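Local coordinates for adenosine kinase, putative (Trypanosoma brucei, PDB 3OTX), which probably catalyses the ATP-dependent phosphorylation of adenosine to AMP, a step of purine salvage, and belongs to the PfkB carbohydrate kinase family, at residues Gly48-Ile53 with Ser122-Val127; Gly90-Asp95 with Val114-Lys119; Ala22-Glu27 with Cys128-Glu133; Phe85-Gly90 with Gly109-Val114. The protein carries 1 engineered substitution. All blocks are in the same frame, centred on the assembly; numbering follows the deposited sequence.

Interaction 1: residues Gly48-Ile53 with Ser122-Val127. With AP5 (bis(adenosine)-5'-pentaphosphate), chain C.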
# COMPACT_ATOMS: atom_id res chain seq x y z
N GLY A 48 -22.07 6.72 -11.69
CA GLY A 48 -23.08 5.73 -11.33
C GLY A 48 -22.61 4.36 -10.88
O GLY A 48 -23.41 3.51 -10.52
N ILE A 49 -21.29 4.13 -10.89
CA ILE A 49 -20.79 2.78 -10.62
C ILE A 49 -21.09 2.27 -9.20
O ILE A 49 -21.38 1.09 -9.02
CB ILE A 49 -19.28 2.63 -10.98
CG1 ILE A 49 -18.85 1.16 -11.00
CG2 ILE A 49 -18.37 3.47 -10.04
CD1 ILE A 49 -17.36 0.94 -11.36
N PHE A 50 -21.02 3.14 -8.20
CA PHE A 50 -21.25 2.69 -6.83
C PHE A 50 -22.69 2.28 -6.58
O PHE A 50 -22.95 1.26 -5.96
CB PHE A 50 -20.77 3.73 -5.83
CG PHE A 50 -19.31 3.67 -5.60
CD1 PHE A 50 -18.44 4.47 -6.33
CD2 PHE A 50 -18.78 2.79 -4.65
CE1 PHE A 50 -17.06 4.41 -6.12
CE2 PHE A 50 -17.40 2.72 -4.43
CZ PHE A 50 -16.54 3.51 -5.16
N ASP A 51 -23.62 3.06 -7.14
CA ASP A 51 -25.05 2.73 -7.04
C ASP A 51 -25.33 1.39 -7.68
O ASP A 51 -26.10 0.60 -7.15
CB ASP A 51 -25.91 3.80 -7.70
CG ASP A 51 -25.81 5.15 -7.01
OD1 ASP A 51 -25.34 5.22 -5.86
OD2 ASP A 51 -26.20 6.15 -7.64
N ASP A 52 -24.67 1.13 -8.81
CA ASP A 52 -24.84 -0.10 -9.60
C ASP A 52 -24.31 -1.32 -8.82
O ASP A 52 -25.02 -2.32 -8.67
CB ASP A 52 -24.10 0.09 -10.92
CG ASP A 52 -24.54 -0.87 -12.00
OD1 ASP A 52 -25.02 -1.97 -11.68
OD2 ASP A 52 -24.37 -0.51 -13.18
N ILE A 53 -23.09 -1.24 -8.30
CA ILE A 53 -22.49 -2.35 -7.55
C ILE A 53 -23.25 -2.64 -6.25
O ILE A 53 -23.34 -3.80 -5.83
CB ILE A 53 -21.00 -2.12 -7.24
CG1 ILE A 53 -20.25 -1.70 -8.49
CG2 ILE A 53 -20.36 -3.39 -6.70
CD1 ILE A 53 -18.88 -1.17 -8.21
N SER A 122 -16.43 9.90 3.78
CA SER A 122 -15.27 9.01 3.75
C SER A 122 -15.19 8.29 2.42
O SER A 122 -16.22 7.96 1.80
CB SER A 122 -15.35 8.02 4.91
OG SER A 122 -15.26 8.73 6.11
N GLY A 123 -13.94 8.07 1.99
CA GLY A 123 -13.68 7.44 0.72
C GLY A 123 -14.12 6.00 0.62
O GLY A 123 -14.29 5.31 1.64
N ALA A 124 -14.28 5.53 -0.62
CA ALA A 124 -14.67 4.15 -0.87
C ALA A 124 -13.98 3.67 -2.13
O ALA A 124 -13.61 4.48 -3.01
CB ALA A 124 -16.22 4.03 -1.02
N CYS A 125 -13.84 2.36 -2.26
CA CYS A 125 -13.20 1.79 -3.45
C CYS A 125 -14.13 0.71 -3.94
O CYS A 125 -14.45 -0.22 -3.19
CB CYS A 125 -11.82 1.22 -3.11
SG CYS A 125 -10.96 0.67 -4.65
N ALA A 126 -14.56 0.81 -5.19
CA ALA A 126 -15.34 -0.28 -5.80
C ALA A 126 -14.35 -1.39 -6.16
O ALA A 126 -13.37 -1.16 -6.84
CB ALA A 126 -16.10 0.21 -7.03
N VAL A 127 -14.60 -2.60 -5.66
CA VAL A 127 -13.71 -3.73 -5.93
C VAL A 127 -14.53 -4.69 -6.79
O VAL A 127 -15.45 -5.36 -6.30
CB VAL A 127 -13.25 -4.39 -4.63
CG1 VAL A 127 -12.35 -5.59 -4.93
CG2 VAL A 127 -12.46 -3.38 -3.77
PA AP5 C . 1.86 -10.18 -6.27
O1A AP5 C . 0.84 -10.82 -7.20
O2A AP5 C . 3.20 -9.89 -6.93
O3A AP5 C . 1.37 -8.80 -5.62
PB AP5 C . 0.49 -7.65 -6.33
O1B AP5 C . 0.53 -7.74 -7.83
O2B AP5 C . 0.90 -6.36 -5.71
O3B AP5 C . -0.95 -8.09 -5.81
PG AP5 C . -2.43 -7.78 -6.30
O1G AP5 C . -3.29 -8.91 -5.82
O2G AP5 C . -2.60 -7.66 -7.80
O3G AP5 C . -2.72 -6.51 -5.46
PD AP5 C . -4.04 -5.57 -5.39
O1D AP5 C . -5.17 -6.03 -6.30
O2D AP5 C . -3.53 -4.17 -5.53
O3D AP5 C . -4.55 -5.88 -3.89
PE AP5 C . -4.05 -5.14 -2.55
O1E AP5 C . -2.57 -4.89 -2.63
O2E AP5 C . -4.58 -5.90 -1.34
O5F AP5 C . 1.99 -11.13 -4.98
C5F AP5 C . 2.75 -10.71 -3.85
C4F AP5 C . 3.16 -11.94 -3.07
O4F AP5 C . 2.01 -12.73 -2.75
C3F AP5 C . 4.05 -12.91 -3.84
O3F AP5 C . 5.40 -12.54 -3.70
C2F AP5 C . 3.71 -14.24 -3.24
O2F AP5 C . 4.40 -14.42 -2.03
C1F AP5 C . 2.22 -14.08 -2.90
N9A AP5 C . 1.31 -14.56 -3.98
C8A AP5 C . 0.52 -13.76 -4.81
N7A AP5 C . -0.18 -14.60 -5.63
C5A AP5 C . 0.13 -15.88 -5.32
C6A AP5 C . -0.30 -17.10 -5.79
N6A AP5 C . -1.28 -17.21 -6.68
N1A AP5 C . 0.22 -18.24 -5.23
C2A AP5 C . 1.15 -18.20 -4.20
N3A AP5 C . 1.56 -16.97 -3.73
C4A AP5 C . 1.05 -15.84 -4.26
O5J AP5 C . -4.78 -3.69 -2.64
C5J AP5 C . -6.20 -3.61 -2.64
C4J AP5 C . -6.52 -2.31 -1.93
O4J AP5 C . -6.18 -1.18 -2.75
C3J AP5 C . -8.01 -2.11 -1.66
O3J AP5 C . -8.24 -2.35 -0.27
C2J AP5 C . -8.29 -0.66 -2.08
O2J AP5 C . -9.03 0.09 -1.12
C1J AP5 C . -6.90 -0.10 -2.23
N9B AP5 C . -6.82 1.07 -3.12
C8B AP5 C . -7.21 1.08 -4.44
N7B AP5 C . -7.02 2.35 -4.89
C5B AP5 C . -6.52 3.12 -3.87
C6B AP5 C . -6.14 4.46 -3.79
N6B AP5 C . -6.30 5.35 -4.79
N1B AP5 C . -5.70 4.89 -2.57
C2B AP5 C . -5.52 4.07 -1.48
N3B AP5 C . -5.94 2.76 -1.54
C4B AP5 C . -6.39 2.30 -2.75
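Phe50 and Ile53 of the helix meet the methyl groups of Ala124 and Ala126 on the strand. No hydrogen bond joins the two segments; the side chains meet through carbon, and the ring tip also lies against the strand backbone. Phe50 does most of the work. Its CG lies anti to the carbonyl carbon (chi1 -81°), and the far end of the ring comes nearer the strand than its base. CB of Ala126 sits over one face of the ring, 4.2 Å from the ring centroid and 28° off the normal, a CH-pi contact. The carbonyl carbon of Cys125 lies at the ring edge, near its plane. At the tip, Phe50 CZ is 3.3 Å from Ala126 N. On the Ala124 side, Phe50 CE2 is 3.8 Å from Ala124 CB. Ile53 brings its CD1 to 3.3 Å from Ala126 CB, which is tighter than usual carbon contact. Ala126 CB thus touches both the Phe50 face and the Ile53 methyl. Cys125 points away from the helix. Its CB lies 3.6 Å from O2J of the bound AP5, and its SG packs on the same ribose and on C8B of the adenine. The strand thus has the helix on one face and the nucleoside pocket on the other. It runs between strand 17-23, to which Gly123 and Cys125 hydrogen-bond, and strand 133-141, paired through Ala124 and Ala126. Helix 49-54 also packs on helix 26-31, where Ile49, Asp52 and Ile53 touch Phe28.

Interaction 2: residues Gly90-Asp95 with Val114-Lys119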
# COMPACT_ATOMS: atom_id res chain seq x y z
N GLY A 90 -4.40 9.53 7.78
CA GLY A 90 -5.18 9.81 6.59
C GLY A 90 -6.37 10.65 7.01
O GLY A 90 -6.46 11.07 8.16
N CYS A 91 -7.31 10.90 6.07
CA CYS A 91 -8.40 11.80 6.35
C CYS A 91 -9.71 11.06 6.05
O CYS A 91 -9.84 10.41 5.01
CB CYS A 91 -8.26 13.08 5.52
SG CYS A 91 -9.53 14.33 5.84
N ILE A 92 -10.64 11.17 6.99
CA ILE A 92 -11.97 10.58 6.87
C ILE A 92 -13.01 11.62 7.23
O ILE A 92 -12.65 12.74 7.64
CB ILE A 92 -12.17 9.39 7.85
CG1 ILE A 92 -11.94 9.81 9.33
CG2 ILE A 92 -11.27 8.21 7.49
CD1 ILE A 92 -12.30 8.73 10.37
N ALA A 93 -14.27 11.26 7.05
CA ALA A 93 -15.38 12.01 7.65
C ALA A 93 -15.91 11.25 8.85
O ALA A 93 -15.69 10.05 8.98
CB ALA A 93 -16.51 12.26 6.60
N ASP A 94 -16.63 11.95 9.73
CA ASP A 94 -17.27 11.30 10.90
C ASP A 94 -18.63 10.73 10.47
O ASP A 94 -19.70 11.07 11.01
CB ASP A 94 -17.41 12.29 12.06
CG ASP A 94 -17.77 11.61 13.37
OD1 ASP A 94 -17.37 10.45 13.59
OD2 ASP A 94 -18.47 12.25 14.19
N ASP A 95 -18.57 9.89 9.45
CA ASP A 95 -19.72 9.21 8.93
C ASP A 95 -19.62 7.71 9.17
O ASP A 95 -18.69 7.23 9.85
CB ASP A 95 -19.92 9.56 7.45
CG ASP A 95 -18.73 9.20 6.57
OD1 ASP A 95 -17.79 8.51 7.02
OD2 ASP A 95 -18.75 9.63 5.40
N VAL A 114 -5.93 10.21 12.49
CA VAL A 114 -6.67 10.66 11.29
C VAL A 114 -7.28 12.03 11.47
O VAL A 114 -7.59 12.45 12.61
CB VAL A 114 -7.78 9.62 10.89
CG1 VAL A 114 -7.10 8.30 10.43
CG2 VAL A 114 -8.76 9.38 12.05
N GLU A 115 -7.37 12.72 10.35
CA GLU A 115 -8.08 13.98 10.25
C GLU A 115 -9.54 13.70 10.02
O GLU A 115 -9.85 12.72 9.37
CB GLU A 115 -7.51 14.77 9.06
CG GLU A 115 -8.09 16.19 8.94
CD GLU A 115 -7.36 17.04 7.94
OE1 GLU A 115 -6.60 16.49 7.12
OE2 GLU A 115 -7.59 18.29 7.95
N HIS A 116 -10.42 14.57 10.52
CA HIS A 116 -11.83 14.51 10.13
C HIS A 116 -12.15 15.74 9.34
O HIS A 116 -11.72 16.85 9.69
CB HIS A 116 -12.78 14.47 11.32
CG HIS A 116 -12.63 13.24 12.16
ND1 HIS A 116 -13.53 12.19 12.13
CD2 HIS A 116 -11.66 12.88 13.02
CE1 HIS A 116 -13.12 11.25 12.96
NE2 HIS A 116 -12.00 11.64 13.52
N THR A 117 -12.89 15.55 8.25
CA THR A 117 -13.34 16.66 7.42
C THR A 117 -14.86 16.59 7.26
O THR A 117 -15.47 15.51 7.39
CB THR A 117 -12.63 16.68 6.03
OG1 THR A 117 -13.07 17.82 5.27
CG2 THR A 117 -12.95 15.44 5.20
N THR A 118 -15.48 17.74 6.97
CA THR A 118 -16.88 17.76 6.61
C THR A 118 -17.05 18.04 5.10
O THR A 118 -18.17 18.21 4.60
CB THR A 118 -17.63 18.80 7.46
OG1 THR A 118 -17.12 20.10 7.16
CG2 THR A 118 -17.45 18.50 8.98
N LYS A 119 -15.93 18.08 4.38
CA LYS A 119 -15.95 18.50 2.97
C LYS A 119 -16.39 17.43 1.97
O LYS A 119 -16.78 17.75 0.84
CB LYS A 119 -14.58 19.03 2.57
CG LYS A 119 -14.17 20.31 3.28
CD LYS A 119 -12.73 20.65 2.95
CE LYS A 119 -12.33 22.00 3.55
NZ LYS A 119 -10.85 22.12 3.69
O HOH W 1 -17.22 14.72 9.27
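Cys91-Ile92 and Glu115-His116 pair as parallel strands, with Cys91 bridged to Glu115 and Ile92 to His116. Three backbone bonds of 2.9 Å hold them: Glu115 N to Gly90 O, Ile92 N to Glu115 O, and Thr117 N to Ile92 O. The middle one is nearly straight, at 175°. Ile92 and His116 project from the same face of the sheet and lie side by side. CG1 of Ile92 takes the crowded position between backbone N and carbonyl carbon (chi1 58°), and it sits over one face of the imidazole. This is a CH-pi contact of 4.2 Å from Ile92 CG1 to the His116 ring centroid, offset toward the rim. Further out, Ile92 CD1 also touches Val114 CG2, at 4.0 Å. The two strands belong to a beta-alpha-beta unit, in which helix 96-108 connects 91-92 to 111-116. Strand 91-92 is the outermost strand at this end of the large sheet. The other face carries Cys91 and Glu115. SG of Cys91 lies anti to its backbone N and reaches Thr117 CG2 at 3.7 Å. It also lies alongside the Glu115 chain, from CB out to OE1, while Glu115 OE2 bonds to Ser147. Past the last strand bond, Ala93 CB still touches Thr117 O. A water bridges the segments there: it accepts from Asp94 N (2.9 Å) and donates to Thr117 O (2.7 Å). Asp94 forms a salt bridge with Lys99. OG1 of Thr117 accepts from Lys119 N in an ST turn, while the side chain of Asp95 caps the start of helix 96-108.

Interaction 3: residues Ala22-Glu27 with Cys128-Glu133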
# COMPACT_ATOMS: atom_id res chain seq x y z
N ALA A 22 -17.90 -6.74 -5.04
CA ALA A 22 -18.89 -7.64 -5.62
C ALA A 22 -18.34 -8.34 -6.85
O ALA A 22 -17.40 -7.84 -7.51
CB ALA A 22 -20.18 -6.89 -5.97
N HIS A 23 -18.89 -9.50 -7.15
CA HIS A 23 -18.64 -10.16 -8.41
C HIS A 23 -19.49 -9.50 -9.49
O HIS A 23 -20.71 -9.36 -9.34
CB HIS A 23 -18.95 -11.66 -8.32
CG HIS A 23 -17.97 -12.39 -7.47
ND1 HIS A 23 -16.85 -13.00 -7.99
CD2 HIS A 23 -17.89 -12.55 -6.13
CE1 HIS A 23 -16.14 -13.53 -7.01
NE2 HIS A 23 -16.75 -13.27 -5.87
N VAL A 24 -18.82 -9.10 -10.57
CA VAL A 24 -19.48 -8.44 -11.68
C VAL A 24 -19.22 -9.22 -12.97
O VAL A 24 -18.34 -10.08 -13.04
CB VAL A 24 -19.00 -6.97 -11.86
CG1 VAL A 24 -19.25 -6.18 -10.58
CG2 VAL A 24 -17.52 -6.92 -12.23
N SER A 25 -20.00 -8.89 -13.99
CA SER A 25 -19.81 -9.50 -15.28
C SER A 25 -18.75 -8.74 -16.05
O SER A 25 -18.34 -7.64 -15.66
CB SER A 25 -21.11 -9.45 -16.07
OG SER A 25 -21.47 -8.10 -16.27
N ASP A 26 -18.31 -9.32 -17.16
CA ASP A 26 -17.38 -8.68 -18.07
C ASP A 26 -18.03 -7.46 -18.71
O ASP A 26 -17.36 -6.44 -18.94
CB ASP A 26 -16.91 -9.67 -19.13
CG ASP A 26 -16.05 -10.78 -18.55
OD1 ASP A 26 -15.79 -10.76 -17.32
OD2 ASP A 26 -15.63 -11.67 -19.32
N GLU A 27 -19.33 -7.56 -18.96
CA GLU A 27 -20.09 -6.44 -19.53
C GLU A 27 -20.17 -5.24 -18.58
O GLU A 27 -20.25 -4.11 -19.05
CB GLU A 27 -21.51 -6.85 -19.94
CG GLU A 27 -22.18 -5.81 -20.85
CD GLU A 27 -23.67 -5.66 -20.62
OE1 GLU A 27 -24.43 -6.51 -21.12
OE2 GLU A 27 -24.07 -4.67 -19.97
N CYS A 128 -14.27 -4.66 -8.10
CA CYS A 128 -15.08 -5.40 -9.07
C CYS A 128 -14.36 -6.71 -9.41
O CYS A 128 -13.26 -6.68 -9.98
CB CYS A 128 -15.34 -4.56 -10.32
SG CYS A 128 -15.88 -2.88 -9.97
N ILE A 129 -14.95 -7.84 -9.02
CA ILE A 129 -14.27 -9.13 -9.09
C ILE A 129 -14.82 -9.87 -10.31
O ILE A 129 -16.02 -10.06 -10.45
CB ILE A 129 -14.50 -9.98 -7.79
CG1 ILE A 129 -14.03 -9.22 -6.55
CG2 ILE A 129 -13.78 -11.33 -7.88
CD1 ILE A 129 -14.42 -9.89 -5.22
N THR A 130 -13.91 -10.23 -11.20
CA THR A 130 -14.26 -11.01 -12.38
C THR A 130 -13.30 -12.18 -12.34
O THR A 130 -12.13 -12.07 -12.74
CB THR A 130 -14.08 -10.21 -13.68
OG1 THR A 130 -12.74 -9.70 -13.74
CG2 THR A 130 -15.07 -9.06 -13.74
N GLY A 131 -13.79 -13.29 -11.79
CA GLY A 131 -13.03 -14.52 -11.69
C GLY A 131 -11.86 -14.35 -10.76
O GLY A 131 -12.03 -14.09 -9.57
N LYS A 132 -10.67 -14.45 -11.33
CA LYS A 132 -9.44 -14.43 -10.56
C LYS A 132 -8.93 -13.00 -10.39
O LYS A 132 -8.04 -12.73 -9.58
CB LYS A 132 -8.39 -15.31 -11.25
CG LYS A 132 -9.03 -16.43 -12.06
CD LYS A 132 -8.19 -17.69 -12.16
CE LYS A 132 -9.00 -18.79 -12.83
NZ LYS A 132 -8.25 -20.06 -13.01
N GLU A 133 -9.53 -12.08 -11.15
CA GLU A 133 -9.05 -10.69 -11.20
C GLU A 133 -10.00 -9.69 -10.52
O GLU A 133 -11.21 -9.88 -10.49
CB GLU A 133 -8.77 -10.26 -12.64
CG GLU A 133 -7.68 -11.10 -13.30
CD GLU A 133 -7.50 -10.77 -14.76
OE1 GLU A 133 -6.96 -9.68 -15.06
OE2 GLU A 133 -7.90 -11.61 -15.61
O HOH W 2 -16.10 -13.75 -10.45
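Ala22-His23 and Cys128-Ile129 pair as parallel strands in the five-stranded mixed sheet, which in the PfkB (ribokinase-like) family forms the lid over the substrate site. Strands 17-23 and 122-130 are neighbours here, near their C-terminal ends. Two backbone bonds carry the pairing. Ile129 N gives to Ala22 O at 2.9 Å, and Ile129 O receives Val24 N at 3.0 Å. His23 and Ile129 share a face of the sheet and cross obliquely. CB of Ile129 lies over one face of the imidazole, 4.1 Å from the His23 ring centroid, while Ile129 CG2 comes to 3.3 Å from His23 CE1. Both residues also touch Asp295. The other face carries Ala22 and Cys128, which pack on Ile53 of helix 49-54. Val24 follows the strand. Its chi1 of -58° sets CG1 anti to the carbonyl carbon, and CG2 touches both Cys128 CB and Thr130 CG2, the latter at 3.6 Å. Beyond it Ser25 caps helix 26-31 through a bond to Phe28 N, and Asp26 forms a salt bridge with Arg36. A type II' turn from Thr130 to Glu133 ends the other segment. Gly131, the second residue of that turn, has a positive phi, which favours glycine. A water in the plane of the imidazole, at its edge, links it to the turn, 2.7 Å from His23 ND1 and accepting from Gly131 N at 2.7 Å.

Interaction 4: residues Phe85-Gly90 with Gly109-Val114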
# COMPACT_ATOMS: atom_id res chain seq x y z
N PHE A 85 2.96 0.23 18.09
CA PHE A 85 3.72 -0.18 16.91
C PHE A 85 3.43 0.72 15.71
O PHE A 85 4.28 1.54 15.34
CB PHE A 85 3.48 -1.67 16.64
CG PHE A 85 4.18 -2.20 15.42
CD1 PHE A 85 5.42 -1.74 15.02
CD2 PHE A 85 3.55 -3.19 14.66
CE1 PHE A 85 6.02 -2.25 13.84
CE2 PHE A 85 4.16 -3.71 13.49
CZ PHE A 85 5.39 -3.26 13.09
N VAL A 86 2.25 0.62 15.11
CA VAL A 86 1.92 1.38 13.93
C VAL A 86 1.00 2.57 14.21
O VAL A 86 0.04 2.45 14.98
CB VAL A 86 1.21 0.48 12.86
CG1 VAL A 86 0.78 1.31 11.62
CG2 VAL A 86 2.05 -0.73 12.47
N THR A 87 1.35 3.72 13.65
CA THR A 87 0.44 4.86 13.62
C THR A 87 0.08 5.09 12.17
O THR A 87 0.94 5.04 11.31
CB THR A 87 1.13 6.13 14.15
OG1 THR A 87 1.45 5.93 15.52
CG2 THR A 87 0.20 7.32 14.04
N TYR A 88 -1.20 5.28 11.90
CA TYR A 88 -1.71 5.50 10.54
C TYR A 88 -2.26 6.92 10.46
O TYR A 88 -2.98 7.37 11.37
CB TYR A 88 -2.85 4.50 10.24
CG TYR A 88 -3.49 4.70 8.92
CD1 TYR A 88 -3.04 4.01 7.80
CD2 TYR A 88 -4.60 5.54 8.77
CE1 TYR A 88 -3.65 4.19 6.51
CE2 TYR A 88 -5.21 5.73 7.53
CZ TYR A 88 -4.74 5.05 6.41
OH TYR A 88 -5.36 5.23 5.18
N VAL A 89 -1.93 7.59 9.37
CA VAL A 89 -2.44 8.93 9.08
C VAL A 89 -3.20 8.94 7.75
O VAL A 89 -2.70 8.45 6.73
CB VAL A 89 -1.29 9.99 9.09
CG1 VAL A 89 -1.73 11.37 8.60
CG2 VAL A 89 -0.79 10.15 10.52
N GLY A 90 -4.40 9.53 7.78
CA GLY A 90 -5.18 9.81 6.59
C GLY A 90 -6.37 10.65 7.01
O GLY A 90 -6.46 11.07 8.16
N GLY A 109 -5.33 -2.38 17.26
CA GLY A 109 -4.13 -1.82 17.94
C GLY A 109 -3.39 -0.76 17.13
O GLY A 109 -2.32 -0.32 17.53
N ILE A 110 -3.95 -0.34 16.00
CA ILE A 110 -3.35 0.74 15.24
C ILE A 110 -3.72 2.07 15.89
O ILE A 110 -4.87 2.27 16.28
CB ILE A 110 -3.81 0.71 13.77
CG1 ILE A 110 -3.29 -0.60 13.13
CG2 ILE A 110 -3.31 1.95 12.97
CD1 ILE A 110 -4.06 -1.00 12.00
N VAL A 111 -2.74 2.96 16.02
CA VAL A 111 -3.06 4.32 16.45
C VAL A 111 -3.50 5.08 15.20
O VAL A 111 -2.78 5.17 14.21
CB VAL A 111 -1.84 5.01 17.10
CG1 VAL A 111 -2.22 6.45 17.49
CG2 VAL A 111 -1.39 4.19 18.30
N MET A 112 -4.73 5.58 15.23
CA MET A 112 -5.33 6.21 14.06
C MET A 112 -5.29 7.73 14.20
O MET A 112 -6.19 8.34 14.76
CB MET A 112 -6.78 5.71 13.87
CG MET A 112 -6.84 4.28 13.38
SD MET A 112 -6.22 4.08 11.70
CE MET A 112 -7.69 4.45 10.69
N ALA A 113 -4.17 8.31 13.76
CA ALA A 113 -3.97 9.75 13.85
C ALA A 113 -4.61 10.42 12.64
O ALA A 113 -3.95 11.09 11.83
CB ALA A 113 -2.48 10.07 13.96
N VAL A 114 -5.93 10.21 12.49
CA VAL A 114 -6.67 10.66 11.29
C VAL A 114 -7.28 12.03 11.47
O VAL A 114 -7.59 12.45 12.61
CB VAL A 114 -7.78 9.62 10.89
CG1 VAL A 114 -7.10 8.30 10.43
CG2 VAL A 114 -8.76 9.38 12.05
O HOH W 3 0.22 0.66 17.33
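Tyr88 CG lies anti to its backbone N (chi1 176°), and Met112 CG lies anti to its own carbonyl carbon (chi1 -72°). Both side chains leave the same face of the sheet. The methionine chain then bends at chi2 and chi3, and its end comes to the tyrosine. SD of Met112 lies 3.7 Å from Tyr88 CD2. It stands oblique to the ring, 4.6 Å from the Tyr88 centroid and 54° off the normal, a Met-aromatic contact. Ile110 CG2 touches Tyr88 CB at 3.8 Å, and CG1 of Val114 meets the ring edge. Thr87 and Val111 occupy the other face, where Thr87 CG2 also touches Ala113 CB. The backbones run parallel. Val111 N gives to Val86 O at 3.0 Å, and Tyr88 N to Val111 O at 2.8 Å, nearly along the C=O axis. Ala113 N to Tyr88 O is weak and bent, where Ala113 centres an inverse gamma turn. Strand 86-89 also pairs with strand 10-13, and Tyr88 packs on Leu68 of helix 66-76. Backbone bonds thus hold the pair, the last of them weakly, while methyls, sulfur and ring meet between the side chains. Gly90 N is buried with no partner in the model, a polar cost at this end.

In the fold
Interactions 2 and 4 belong to the large sheet, and both use strand 111-116. They share Gly90 and Val114, with 85-90 and 90-95 pairing to its successive parts. Interaction 3 pairs strands of the smaller sheet, and interaction 1 packs a helix on it; both use strand 122-130. Interactions 1 and 4 are buried and rest on apolar side chains; of these two, interaction 4 alone has backbone bonds across it. Interactions 2 and 3 are partly buried. Each sets a histidine face against an isoleucine and has a bridging water. Interactions 1 and 2 touch where Ser122 OG probably hydrogen-bonds Asp95 OD1 and Ala93 N. Interactions 3 and 4 stand about 32 Å apart between centres.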